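Local coordinates for protein DNA polymerase III beta subunit (Streptococcus pyogenes, PDB 2AVT) that probably closes, as a dimer, into the ring-shaped sliding clamp that encircles DNA and keeps the replicative polymerase on its template, at residues Phe4-Arg8 against Thr9-His13; Lys116-Asp119 against Val120-Pro124; Asn267-Ser270 against Leu271-Ala274; Arg277-Leu280 against Ile281-Ala284. All blocks are in the same frame, centred on the assembly; numbering follows the deposited sequence.

Contact 1. Residues Phe4-Arg8 against Thr9-His13; sequences FSINR and TLFIH
Strand 4-7 leads directly into helix 8-18, and the chain turns almost at a right angle between them; the axes of the strand and of 9-13 stand 88° apart. Asn7 and Leu10 are the facing pair at this corner, with their CA atoms 5.4 Å apart. The helical bonding starts at once. Phe11 N donates to Asn7 O at 3.0 Å, and Ile12 N donates to Arg8 O at 2.9 Å. Asn7 is the N-cap. Its CG is anti to its own N (chi1 172°), which brings the amide round to the first turn of the helix. There OD1 accepts from Leu10 N at 2.9 Å, with an N-H...O angle of 162°. One amide oxygen thus holds a backbone N-H of the first turn. This strand-to-helix step belongs to the N-terminal domain of the clamp, where helix 8-18 packs against a sheet. Ile6 fills the inner corner. Its CG2 lies 3.7 Å from Phe11 CD2, and its CG1 lies 4.0 Å from Leu10 CD2; it crosses both side chains at about a right angle. Further back along the strand, Phe4 presents its ring edge to Phe11, CZ to CZ at 4.2 Å. Arg8 and Ile12 run side by side and point the same way. The guanidinium of Arg8 goes to the residues just after helix 79-88, where NH1 bonds to Leu89 O.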
ATOM      1  N   PHE A   4      20.366   0.257 -29.224  1.00 29.78           N
ATOM      2  CA  PHE A   4      20.193  -1.143 -28.868  1.00 27.81           C
ATOM      3  C   PHE A   4      18.710  -1.477 -28.781  1.00 27.31           C
ATOM      4  O   PHE A   4      17.871  -0.586 -28.619  1.00 25.95           O
ATOM      5  CB  PHE A   4      20.912  -1.456 -27.537  1.00 27.01           C
ATOM      6  CG  PHE A   4      20.269  -0.847 -26.306  1.00 27.09           C
ATOM      7  CD1 PHE A   4      20.644   0.415 -25.855  1.00 25.40           C
ATOM      8  CD2 PHE A   4      19.316  -1.554 -25.576  1.00 25.34           C
ATOM      9  CE1 PHE A   4      20.088   0.961 -24.698  1.00 23.55           C
ATOM     10  CE2 PHE A   4      18.758  -1.010 -24.418  1.00 27.32           C
ATOM     11  CZ  PHE A   4      19.145   0.247 -23.980  1.00 22.36           C
ATOM     12  N   SER A   5      18.402  -2.759 -28.924  1.00 25.17           N
ATOM     13  CA  SER A   5      17.039  -3.263 -28.843  1.00 25.79           C
ATOM     14  C   SER A   5      17.053  -4.234 -27.683  1.00 23.99           C
ATOM     15  O   SER A   5      18.008  -4.987 -27.511  1.00 26.28           O
ATOM     16  CB  SER A   5      16.654  -3.999 -30.130  1.00 28.30           C
ATOM     17  OG  SER A   5      16.629  -3.100 -31.227  1.00 37.04           O
ATOM     18  N   ILE A   6      15.993  -4.243 -26.896  1.00 24.08           N
ATOM     19  CA  ILE A   6      15.970  -5.121 -25.748  1.00 23.31           C
ATOM     20  C   ILE A   6      14.576  -5.615 -25.467  1.00 24.86           C
ATOM     21  O   ILE A   6      13.592  -4.996 -25.875  1.00 27.38           O
ATOM     22  CB  ILE A   6      16.509  -4.369 -24.497  1.00 23.16           C
ATOM     23  CG1 ILE A   6      16.732  -5.338 -23.339  1.00 23.20           C
ATOM     24  CG2 ILE A   6      15.516  -3.293 -24.062  1.00 23.27           C
ATOM     25  CD1 ILE A   6      17.485  -4.705 -22.176  1.00 24.85           C
ATOM     26  N   ASN A   7      14.502  -6.744 -24.771  1.00 25.74           N
ATOM     27  CA  ASN A   7      13.233  -7.337 -24.379  1.00 28.00           C
ATOM     28  C   ASN A   7      12.691  -6.445 -23.253  1.00 29.47           C
ATOM     29  O   ASN A   7      13.417  -6.139 -22.303  1.00 27.70           O
ATOM     30  CB  ASN A   7      13.473  -8.763 -23.878  1.00 28.05           C
ATOM     31  CG  ASN A   7      12.239  -9.388 -23.267  1.00 29.93           C
ATOM     32  OD1 ASN A   7      11.836  -9.032 -22.163  1.00 32.60           O
ATOM     33  ND2 ASN A   7      11.628 -10.325 -23.987  1.00 31.12           N
ATOM     34  N   ARG A   8      11.428  -6.033 -23.364  1.00 29.68           N
ATOM     35  CA  ARG A   8      10.796  -5.144 -22.379  1.00 30.59           C
ATOM     36  C   ARG A   8      10.791  -5.695 -20.950  1.00 30.02           C
ATOM     37  O   ARG A   8      11.171  -5.003 -19.999  1.00 29.83           O
ATOM     38  CB  ARG A   8       9.354  -4.827 -22.820  1.00 31.01           C
ATOM     39  CG  ARG A   8       8.634  -3.746 -22.006  1.00 35.42           C
ATOM     40  CD  ARG A   8       7.149  -3.652 -22.422  1.00 37.53           C
ATOM     41  NE  ARG A   8       6.514  -4.964 -22.291  1.00 42.11           N
ATOM     42  CZ  ARG A   8       5.327  -5.303 -22.789  1.00 42.43           C
ATOM     43  NH1 ARG A   8       4.600  -4.421 -23.469  1.00 38.92           N
ATOM     44  NH2 ARG A   8       4.881  -6.545 -22.625  1.00 41.53           N
ATOM     45  N   THR A   9      10.343  -6.931 -20.792  1.00 30.09           N
ATOM     46  CA  THR A   9      10.301  -7.545 -19.472  1.00 31.78           C
ATOM     47  C   THR A   9      11.689  -7.615 -18.831  1.00 31.94           C
ATOM     48  O   THR A   9      11.844  -7.328 -17.648  1.00 31.59           O
ATOM     49  CB  THR A   9       9.669  -8.953 -19.544  1.00 31.32           C
ATOM     50  OG1 THR A   9       8.249  -8.818 -19.669  1.00 32.48           O
ATOM     51  CG2 THR A   9       9.988  -9.759 -18.298  1.00 29.77           C
ATOM     52  N   LEU A  10      12.700  -7.979 -19.614  1.00 32.34           N
ATOM     53  CA  LEU A  10      14.067  -8.059 -19.094  1.00 32.20           C
ATOM     54  C   LEU A  10      14.539  -6.673 -18.622  1.00 31.85           C
ATOM     55  O   LEU A  10      15.085  -6.521 -17.529  1.00 30.84           O
ATOM     56  CB  LEU A  10      15.017  -8.560 -20.187  1.00 32.76           C
ATOM     57  CG  LEU A  10      16.524  -8.601 -19.887  1.00 34.90           C
ATOM     58  CD1 LEU A  10      16.856  -9.855 -19.092  1.00 33.68           C
ATOM     59  CD2 LEU A  10      17.305  -8.609 -21.194  1.00 33.68           C
ATOM     60  N   PHE A  11      14.329  -5.672 -19.471  1.00 28.66           N
ATOM     61  CA  PHE A  11      14.731  -4.298 -19.184  1.00 27.16           C
ATOM     62  C   PHE A  11      14.103  -3.796 -17.889  1.00 25.63           C
ATOM     63  O   PHE A  11      14.797  -3.261 -17.025  1.00 26.17           O
ATOM     64  CB  PHE A  11      14.325  -3.394 -20.357  1.00 21.97           C
ATOM     65  CG  PHE A  11      15.080  -2.090 -20.424  1.00 23.86           C
ATOM     66  CD1 PHE A  11      16.261  -1.911 -19.726  1.00 22.74           C
ATOM     67  CD2 PHE A  11      14.625  -1.055 -21.229  1.00 21.40           C
ATOM     68  CE1 PHE A  11      16.980  -0.729 -19.830  1.00 20.80           C
ATOM     69  CE2 PHE A  11      15.339   0.124 -21.339  1.00 22.18           C
ATOM     70  CZ  PHE A  11      16.524   0.286 -20.635  1.00 21.76           C
ATOM     71  N   ILE A  12      12.791  -3.974 -17.761  1.00 25.93           N
ATOM     72  CA  ILE A  12      12.058  -3.533 -16.578  1.00 26.90           C
ATOM     73  C   ILE A  12      12.606  -4.152 -15.293  1.00 27.81           C
ATOM     74  O   ILE A  12      12.824  -3.448 -14.310  1.00 27.29           O
ATOM     75  CB  ILE A  12      10.548  -3.867 -16.697  1.00 25.07           C
ATOM     76  CG1 ILE A  12       9.916  -2.977 -17.775  1.00 26.38           C
ATOM     77  CG2 ILE A  12       9.844  -3.647 -15.356  1.00 23.28           C
ATOM     78  CD1 ILE A  12       8.453  -3.282 -18.045  1.00 26.75           C
ATOM     79  N   HIS A  13      12.842  -5.462 -15.300  1.00 28.29           N
ATOM     80  CA  HIS A  13      13.369  -6.124 -14.104  1.00 29.86           C
ATOM     81  C   HIS A  13      14.696  -5.515 -13.660  1.00 26.41           C
ATOM     82  O   HIS A  13      14.874  -5.214 -12.484  1.00 26.81           O
ATOM     83  CB  HIS A  13      13.537  -7.626 -14.349  1.00 34.24           C
ATOM     84  CG  HIS A  13      12.238  -8.375 -14.387  1.00 42.25           C
ATOM     85  ND1 HIS A  13      11.296  -8.280 -13.382  1.00 44.94           N
ATOM     86  CD2 HIS A  13      11.728  -9.234 -15.300  1.00 44.07           C
ATOM     87  CE1 HIS A  13      10.261  -9.047 -13.678  1.00 44.20           C
ATOM     88  NE2 HIS A  13      10.498  -9.637 -14.836  1.00 45.28           N
TER

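Contact 2. Residues Lys116-Asp119 against Val120-Pro124; sequences KGKD and VDQYP
Gln122 reaches back along the turn to Asp119 and Lys118. Its CB and CG both sit 3.5 Å from Asp119 O. CD then comes to 4.0 Å from Lys118 CD. At the tip the amide divides: OE1 lies 3.5 Å from Lys118 CD, and NE2 lies 3.8 Å from Lys118 CB. With CG anti to the carbonyl carbon (chi1 -63°) and the chain extended beyond it, the Gln122 side chain crosses that of Lys118 at about a right angle. The backbone closes the same turn, with Gln122 N donating to Asp119 O at 3.2 Å as the chain enters the short 3-10 segment 120-122. Asp119 also forms an Asx turn: its OD1 accepts from Asp121 N at 2.9 Å. The modelled places of Gln122 N and Asp119 OD1 are less sure. On the inner side, Val120 packs on Ala74 and Leu76 of strand 73-78. The carboxylates of Asp119 and Asp121 lie nearly in parallel planes, 13° apart, but their closest approach is doubtful in the model. If the two acids are as close as modelled, one may hold a proton or both may have a raised pKa. The N-H of Asp121, and a weak bond from His102 to Asp119 OD2, would probably help to balance the negative charge.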
ATOM      1  N   LYS A 116      14.142  13.627 -23.327  1.00 23.10           N
ATOM      2  CA  LYS A 116      15.333  14.463 -23.227  1.00 25.79           C
ATOM      3  C   LYS A 116      16.154  13.955 -22.048  1.00 25.81           C
ATOM      4  O   LYS A 116      15.613  13.686 -20.968  1.00 25.36           O
ATOM      5  CB  LYS A 116      14.949  15.938 -23.023  1.00 27.68           C
ATOM      6  CG  LYS A 116      16.125  16.882 -22.752  1.00 31.96           C
ATOM      7  CD  LYS A 116      17.262  16.690 -23.753  1.00 35.14           C
ATOM      8  CE  LYS A 116      17.749  18.020 -24.311  1.00 36.62           C
ATOM      9  NZ  LYS A 116      18.056  18.996 -23.230  1.00 38.94           N
ATOM     10  N   GLY A 117      17.456  13.803 -22.263  1.00 26.15           N
ATOM     11  CA  GLY A 117      18.324  13.331 -21.197  1.00 28.80           C
ATOM     12  C   GLY A 117      19.513  14.250 -20.963  1.00 28.80           C
ATOM     13  O   GLY A 117      19.555  15.370 -21.459  1.00 26.68           O
ATOM     14  N   LYS A 118      20.492  13.780 -20.205  1.00 30.37           N
ATOM     15  CA  LYS A 118      21.663  14.600 -19.926  1.00 30.07           C
ATOM     16  C   LYS A 118      22.944  13.834 -20.161  1.00 29.98           C
ATOM     17  O   LYS A 118      22.961  12.602 -20.117  1.00 28.21           O
ATOM     18  CB  LYS A 118      21.644  15.088 -18.477  1.00 28.65           C
ATOM     19  CG  LYS A 118      20.483  16.002 -18.114  1.00 28.09           C
ATOM     20  CD  LYS A 118      20.672  16.551 -16.707  1.00 29.92           C
ATOM     21  CE  LYS A 118      19.527  17.467 -16.287  1.00 32.06           C
ATOM     22  NZ  LYS A 118      18.271  16.708 -16.071  1.00 34.20           N
ATOM     23  N   ASP A 119      24.014  14.583 -20.407  1.00 30.47           N
ATOM     24  CA  ASP A 119      25.339  14.019 -20.634  1.00 30.73           C
ATOM     25  C   ASP A 119      25.790  13.353 -19.334  1.00 29.21           C
ATOM     26  O   ASP A 119      25.612  13.911 -18.254  1.00 27.85           O
ATOM     27  CB  ASP A 119      26.316  15.137 -21.000  1.00 32.58           C
ATOM     28  CG  ASP A 119      27.624  14.612 -21.534  1.00 34.47           C
ATOM     29  OD1 ASP A 119      28.347  13.901 -20.797  1.00 35.03           O
ATOM     30  OD2 ASP A 119      27.921  14.908 -22.708  1.00 36.02           O
ATOM     31  N   VAL A 120      26.380  12.169 -19.440  1.00 29.83           N
ATOM     32  CA  VAL A 120      26.826  11.440 -18.254  1.00 29.78           C
ATOM     33  C   VAL A 120      27.913  12.135 -17.440  1.00 29.87           C
ATOM     34  O   VAL A 120      28.090  11.814 -16.272  1.00 30.52           O
ATOM     35  CB  VAL A 120      27.332  10.021 -18.608  1.00 29.72           C
ATOM     36  CG1 VAL A 120      26.175   9.160 -19.083  1.00 28.61           C
ATOM     37  CG2 VAL A 120      28.422  10.109 -19.667  1.00 30.87           C
ATOM     38  N   ASP A 121      28.644  13.073 -18.036  1.00 30.56           N
ATOM     39  CA  ASP A 121      29.689  13.755 -17.281  1.00 33.03           C
ATOM     40  C   ASP A 121      29.107  14.548 -16.118  1.00 31.81           C
ATOM     41  O   ASP A 121      29.840  15.026 -15.258  1.00 31.37           O
ATOM     42  CB  ASP A 121      30.523  14.676 -18.179  1.00 36.87           C
ATOM     43  CG  ASP A 121      29.681  15.674 -18.945  1.00 42.32           C
ATOM     44  OD1 ASP A 121      28.781  16.293 -18.338  1.00 43.96           O
ATOM     45  OD2 ASP A 121      29.934  15.848 -20.162  1.00 46.92           O
ATOM     46  N   GLN A 122      27.786  14.675 -16.077  1.00 29.18           N
ATOM     47  CA  GLN A 122      27.151  15.397 -14.978  1.00 30.95           C
ATOM     48  C   GLN A 122      26.985  14.492 -13.754  1.00 29.53           C
ATOM     49  O   GLN A 122      26.719  14.967 -12.650  1.00 30.28           O
ATOM     50  CB  GLN A 122      25.784  15.941 -15.416  1.00 31.25           C
ATOM     51  CG  GLN A 122      25.872  16.963 -16.543  1.00 34.61           C
ATOM     52  CD  GLN A 122      24.548  17.644 -16.843  1.00 36.58           C
ATOM     53  OE1 GLN A 122      23.790  17.983 -15.933  1.00 37.57           O
ATOM     54  NE2 GLN A 122      24.275  17.873 -18.123  1.00 38.09           N
ATOM     55  N   TYR A 123      27.162  13.189 -13.955  1.00 28.65           N
ATOM     56  CA  TYR A 123      27.009  12.209 -12.881  1.00 29.50           C
ATOM     57  C   TYR A 123      28.311  12.004 -12.090  1.00 30.48           C
ATOM     58  O   TYR A 123      29.386  11.964 -12.665  1.00 27.59           O
ATOM     59  CB  TYR A 123      26.570  10.864 -13.471  1.00 25.54           C
ATOM     60  CG  TYR A 123      25.811  10.000 -12.503  1.00 25.10           C
ATOM     61  CD1 TYR A 123      24.484  10.280 -12.182  1.00 20.45           C
ATOM     62  CD2 TYR A 123      26.432   8.931 -11.870  1.00 25.67           C
ATOM     63  CE1 TYR A 123      23.793   9.518 -11.256  1.00 21.23           C
ATOM     64  CE2 TYR A 123      25.759   8.169 -10.946  1.00 23.49           C
ATOM     65  CZ  TYR A 123      24.440   8.466 -10.639  1.00 23.97           C
ATOM     66  OH  TYR A 123      23.792   7.718  -9.694  1.00 18.44           O
ATOM     67  N   PRO A 124      28.218  11.852 -10.762  1.00 33.63           N
ATOM     68  CA  PRO A 124      29.428  11.650  -9.953  1.00 36.82           C
ATOM     69  C   PRO A 124      30.076  10.303 -10.246  1.00 40.18           C
ATOM     70  O   PRO A 124      29.388   9.317 -10.507  1.00 38.59           O
ATOM     71  CB  PRO A 124      28.905  11.733  -8.525  1.00 36.37           C
ATOM     72  CG  PRO A 124      27.509  11.167  -8.659  1.00 36.85           C
ATOM     73  CD  PRO A 124      27.012  11.848  -9.916  1.00 33.34           C
TER

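Contact 3. Residues Asn267-Ser270 against Leu271-Ala274; sequences NTQS and LRHA
One face of the His273 imidazole is occupied by the backbone oxygen of Gln269, which sits 3.4 Å above the ring plane and is offset toward the rim. The CG of Gln269 lies 3.4 Å from His273 NE2, and the Gln269 amide plane is turned only 19° from the imidazole. The guanidinium of Arg272 is set differently. It stands 80° from the same amide, and Gln269 CG approaches it obliquely, 3.8 Å from NH2. Gln269 CG thus touches two neighbours, three and four residues on. A trans chi1 of -172° swings the Gln269 chain toward both.

These residues form the start of helix 268-282 in the C-terminal domain, with Asn267 at the N-cap position. Asn267 O takes two donors, Leu271 N at 3.2 Å and Ser270 OG, also at 3.2 Å. The regular bonds follow: His273 N to Gln269 O at 3.0 Å and Ala274 N to Ser270 O at 3.0 Å. Leu271 and Ala274 turn into the fold and pack on Leu315, and Leu271 also meets Leu338 of helix 331-339. Thr268 OG1 ties the helix start to Ser343 O.

The polar ends of Arg272 and His273 share one partner further down the helix. Glu276 takes a salt bridge from Arg272 NH1 on one carboxylate oxygen and a hydrogen bond from His273 ND1 on the other. The carboxylate would probably favour a protonated imidazole, while the nearby arginine would work against it.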
ATOM      1  N   ASN A 267       6.865 -21.591  22.211  1.00 44.36           N
ATOM      2  CA  ASN A 267       6.639 -21.796  20.794  1.00 44.45           C
ATOM      3  C   ASN A 267       6.842 -20.368  20.270  1.00 44.97           C
ATOM      4  O   ASN A 267       6.150 -19.440  20.698  1.00 45.31           O
ATOM      5  CB  ASN A 267       5.202 -22.251  20.556  1.00 43.79           C
ATOM      6  CG  ASN A 267       4.847 -22.305  19.092  1.00 45.18           C
ATOM      7  OD1 ASN A 267       4.619 -23.378  18.539  1.00 44.41           O
ATOM      8  ND2 ASN A 267       4.801 -21.143  18.452  1.00 44.57           N
ATOM      9  N   THR A 268       7.803 -20.186  19.371  1.00 44.00           N
ATOM     10  CA  THR A 268       8.110 -18.864  18.834  1.00 43.48           C
ATOM     11  C   THR A 268       6.896 -18.035  18.401  1.00 44.19           C
ATOM     12  O   THR A 268       6.738 -16.886  18.826  1.00 42.06           O
ATOM     13  CB  THR A 268       9.076 -18.977  17.643  1.00 41.85           C
ATOM     14  OG1 THR A 268      10.276 -19.626  18.071  1.00 41.28           O
ATOM     15  CG2 THR A 268       9.421 -17.604  17.100  1.00 38.88           C
ATOM     16  N   GLN A 269       6.037 -18.627  17.577  1.00 45.04           N
ATOM     17  CA  GLN A 269       4.861 -17.938  17.058  1.00 46.55           C
ATOM     18  C   GLN A 269       3.778 -17.580  18.076  1.00 46.94           C
ATOM     19  O   GLN A 269       3.287 -16.451  18.080  1.00 46.76           O
ATOM     20  CB  GLN A 269       4.233 -18.757  15.930  1.00 48.78           C
ATOM     21  CG  GLN A 269       3.114 -18.026  15.191  1.00 51.30           C
ATOM     22  CD  GLN A 269       2.561 -18.818  14.020  1.00 52.23           C
ATOM     23  OE1 GLN A 269       1.871 -19.822  14.198  1.00 53.86           O
ATOM     24  NE2 GLN A 269       2.872 -18.369  12.809  1.00 54.17           N
ATOM     25  N   SER A 270       3.398 -18.527  18.929  1.00 46.82           N
ATOM     26  CA  SER A 270       2.359 -18.259  19.918  1.00 46.74           C
ATOM     27  C   SER A 270       2.773 -17.147  20.874  1.00 46.79           C
ATOM     28  O   SER A 270       1.942 -16.338  21.284  1.00 47.56           O
ATOM     29  CB  SER A 270       2.014 -19.530  20.709  1.00 48.25           C
ATOM     30  OG  SER A 270       3.065 -19.913  21.576  1.00 50.61           O
ATOM     31  N   LEU A 271       4.055 -17.100  21.223  1.00 45.67           N
ATOM     32  CA  LEU A 271       4.549 -16.064  22.128  1.00 44.67           C
ATOM     33  C   LEU A 271       4.518 -14.699  21.445  1.00 44.23           C
ATOM     34  O   LEU A 271       4.255 -13.670  22.086  1.00 41.89           O
ATOM     35  CB  LEU A 271       5.979 -16.373  22.580  1.00 43.42           C
ATOM     36  CG  LEU A 271       6.561 -15.322  23.532  1.00 44.43           C
ATOM     37  CD1 LEU A 271       5.627 -15.160  24.730  1.00 43.61           C
ATOM     38  CD2 LEU A 271       7.958 -15.732  23.990  1.00 45.03           C
ATOM     39  N   ARG A 272       4.796 -14.691  20.145  1.00 43.96           N
ATOM     40  CA  ARG A 272       4.783 -13.450  19.381  1.00 44.22           C
ATOM     41  C   ARG A 272       3.356 -12.917  19.341  1.00 43.51           C
ATOM     42  O   ARG A 272       3.132 -11.723  19.538  1.00 43.44           O
ATOM     43  CB  ARG A 272       5.301 -13.686  17.956  1.00 45.42           C
ATOM     44  CG  ARG A 272       5.368 -12.419  17.094  1.00 45.69           C
ATOM     45  CD  ARG A 272       6.190 -12.638  15.825  1.00 46.46           C
ATOM     46  NE  ARG A 272       5.651 -13.711  14.991  1.00 49.30           N
ATOM     47  CZ  ARG A 272       4.499 -13.640  14.333  1.00 51.54           C
ATOM     48  NH1 ARG A 272       3.752 -12.542  14.400  1.00 52.41           N
ATOM     49  NH2 ARG A 272       4.088 -14.672  13.605  1.00 53.46           N
ATOM     50  N   HIS A 273       2.396 -13.808  19.102  1.00 43.13           N
ATOM     51  CA  HIS A 273       0.992 -13.418  19.045  1.00 44.09           C
ATOM     52  C   HIS A 273       0.530 -12.843  20.380  1.00 44.75           C
ATOM     53  O   HIS A 273      -0.220 -11.864  20.421  1.00 43.97           O
ATOM     54  CB  HIS A 273       0.102 -14.614  18.675  1.00 45.18           C
ATOM     55  CG  HIS A 273       0.257 -15.074  17.257  1.00 45.53           C
ATOM     56  ND1 HIS A 273       0.729 -14.254  16.255  1.00 46.13           N
ATOM     57  CD2 HIS A 273      -0.032 -16.259  16.669  1.00 46.20           C
ATOM     58  CE1 HIS A 273       0.726 -14.915  15.109  1.00 46.15           C
ATOM     59  NE2 HIS A 273       0.269 -16.134  15.333  1.00 46.13           N
ATOM     60  N   ALA A 274       0.981 -13.453  21.473  1.00 44.76           N
ATOM     61  CA  ALA A 274       0.616 -12.996  22.808  1.00 45.02           C
ATOM     62  C   ALA A 274       1.150 -11.590  23.034  1.00 44.56           C
ATOM     63  O   ALA A 274       0.428 -10.709  23.501  1.00 45.82           O
ATOM     64  CB  ALA A 274       1.183 -13.942  23.857  1.00 44.97           C
TER

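Contact 4. Residues Arg277-Leu280 against Ile281-Ala284; sequences RAFL and ISNA
Where helix 268-282 gives way to the following loop, Phe279 meets Asn283, in the C-terminal domain at the joint between the two clamp subunits. Two residues of this turn meet the partner: Leu280 packs on Ile85 of the second subunit, and Ile281 packs on Phe81 of the second subunit. In its own chain, Ile281 rests on Val303 of strand 298-305. Ala278 O is the main acceptor. Ser282 N donates to it at 3.0 Å, in the carbonyl plane. Ile281 N adds a weak bond to the same oxygen at 3.3 Å, so the helical pattern is mixed here. Asn283 N continues the i to i+4 series by bonding to Phe279 O at 2.8 Å. The hydroxyl of Ser282 also lies near Ala278 O, but any bond there is weak and unsettled. On the side toward helix 331-339, Phe279 packs on Thr332 and Ile335. Asn283 CB lies over one face of the same ring. The first torsion of Phe279, chi1 -178°, sets CG opposite the backbone N and turns the ring toward Asn283. The amide of Asn283 is inclined to the ring by 38°, and its OD1 comes to 3.2 Å from Phe279 CZ. Asn283 CB makes a CH-pi contact, 3.9 Å from the centroid of the Phe279 ring and 18° off its normal.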
ATOM      1  N   ARG A 277      -0.670  -8.693  21.307  1.00 44.90           N
ATOM      2  CA  ARG A 277      -1.864  -8.230  22.004  1.00 45.38           C
ATOM      3  C   ARG A 277      -1.444  -7.312  23.143  1.00 47.15           C
ATOM      4  O   ARG A 277      -2.109  -6.317  23.434  1.00 47.17           O
ATOM      5  CB  ARG A 277      -2.642  -9.396  22.599  1.00 43.39           C
ATOM      6  CG  ARG A 277      -3.170 -10.385  21.607  1.00 42.03           C
ATOM      7  CD  ARG A 277      -3.999 -11.425  22.328  1.00 44.69           C
ATOM      8  NE  ARG A 277      -4.208 -12.597  21.493  1.00 49.81           N
ATOM      9  CZ  ARG A 277      -3.278 -13.512  21.249  1.00 49.31           C
ATOM     10  NH1 ARG A 277      -2.076 -13.399  21.790  1.00 51.94           N
ATOM     11  NH2 ARG A 277      -3.543 -14.523  20.437  1.00 51.93           N
ATOM     12  N   ALA A 278      -0.343  -7.667  23.794  1.00 47.31           N
ATOM     13  CA  ALA A 278       0.168  -6.878  24.901  1.00 48.70           C
ATOM     14  C   ALA A 278       0.524  -5.486  24.404  1.00 49.37           C
ATOM     15  O   ALA A 278       0.335  -4.497  25.111  1.00 49.93           O
ATOM     16  CB  ALA A 278       1.399  -7.551  25.500  1.00 48.20           C
ATOM     17  N   PHE A 279       1.034  -5.417  23.178  1.00 50.41           N
ATOM     18  CA  PHE A 279       1.422  -4.146  22.583  1.00 49.78           C
ATOM     19  C   PHE A 279       0.210  -3.262  22.297  1.00 49.83           C
ATOM     20  O   PHE A 279       0.270  -2.047  22.467  1.00 50.50           O
ATOM     21  CB  PHE A 279       2.201  -4.380  21.287  1.00 49.65           C
ATOM     22  CG  PHE A 279       2.674  -3.115  20.630  1.00 49.50           C
ATOM     23  CD1 PHE A 279       3.522  -2.249  21.300  1.00 50.83           C
ATOM     24  CD2 PHE A 279       2.263  -2.789  19.350  1.00 50.49           C
ATOM     25  CE1 PHE A 279       3.953  -1.076  20.704  1.00 52.56           C
ATOM     26  CE2 PHE A 279       2.688  -1.621  18.745  1.00 50.95           C
ATOM     27  CZ  PHE A 279       3.535  -0.761  19.422  1.00 52.32           C
ATOM     28  N   LEU A 280      -0.891  -3.872  21.866  1.00 49.11           N
ATOM     29  CA  LEU A 280      -2.101  -3.113  21.561  1.00 50.49           C
ATOM     30  C   LEU A 280      -2.628  -2.315  22.750  1.00 51.41           C
ATOM     31  O   LEU A 280      -3.427  -1.392  22.579  1.00 52.64           O
ATOM     32  CB  LEU A 280      -3.204  -4.043  21.042  1.00 47.71           C
ATOM     33  CG  LEU A 280      -2.981  -4.589  19.629  1.00 48.28           C
ATOM     34  CD1 LEU A 280      -4.120  -5.522  19.246  1.00 44.79           C
ATOM     35  CD2 LEU A 280      -2.877  -3.429  18.644  1.00 46.37           C
ATOM     36  N   ILE A 281      -2.180  -2.660  23.954  1.00 51.05           N
ATOM     37  CA  ILE A 281      -2.632  -1.950  25.144  1.00 50.50           C
ATOM     38  C   ILE A 281      -1.518  -1.099  25.739  1.00 50.67           C
ATOM     39  O   ILE A 281      -1.741   0.048  26.133  1.00 50.89           O
ATOM     40  CB  ILE A 281      -3.139  -2.931  26.217  1.00 50.07           C
ATOM     41  CG1 ILE A 281      -4.259  -3.795  25.637  1.00 49.41           C
ATOM     42  CG2 ILE A 281      -3.626  -2.165  27.437  1.00 49.99           C
ATOM     43  CD1 ILE A 281      -5.397  -3.010  25.034  1.00 49.16           C
ATOM     44  N   SER A 282      -0.315  -1.659  25.790  1.00 49.50           N
ATOM     45  CA  SER A 282       0.827  -0.948  26.345  1.00 49.54           C
ATOM     46  C   SER A 282       1.196   0.237  25.461  1.00 51.44           C
ATOM     47  O   SER A 282       1.774   1.222  25.931  1.00 50.13           O
ATOM     48  CB  SER A 282       2.035  -1.888  26.458  1.00 49.13           C
ATOM     49  OG  SER A 282       2.593  -2.170  25.185  1.00 43.04           O
ATOM     50  N   ASN A 283       0.862   0.138  24.179  1.00 52.58           N
ATOM     51  CA  ASN A 283       1.177   1.198  23.233  1.00 55.50           C
ATOM     52  C   ASN A 283       0.357   2.455  23.526  1.00 57.12           C
ATOM     53  O   ASN A 283       0.751   3.564  23.156  1.00 56.44           O
ATOM     54  CB  ASN A 283       0.922   0.717  21.799  1.00 55.29           C
ATOM     55  CG  ASN A 283       1.532   1.634  20.761  1.00 55.48           C
ATOM     56  OD1 ASN A 283       2.717   1.960  20.825  1.00 56.43           O
ATOM     57  ND2 ASN A 283       0.727   2.049  19.794  1.00 55.39           N
ATOM     58  N   ALA A 284      -0.777   2.273  24.199  1.00 58.97           N
ATOM     59  CA  ALA A 284      -1.641   3.392  24.548  1.00 61.76           C
ATOM     60  C   ALA A 284      -0.865   4.358  25.426  1.00 64.03           C
ATOM     61  O   ALA A 284      -0.909   5.573  25.228  1.00 64.59           O
ATOM     62  CB  ALA A 284      -2.881   2.893  25.283  1.00 60.04           C
TER

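Contacts 1 and 2 lie in the N-terminal domain, with centres 22 Å apart and nearest atoms about 12 Å apart. Contacts 3 and 4 both use helix 268-282 of the C-terminal domain, one at its start and one near its end, with centres 15 Å apart. The two groups are well separated within one chain: the centres of contacts 2 and 4 are 51 Å apart. The dimer brings such ends together. Contact 4 packs on helix 79-88 of the second subunit, while contact 1 packs on that helix within its own chain. Contact 2 also reaches the joint, through Lys116, which bonds by its backbone to the second subunit and packs on Glu307 there.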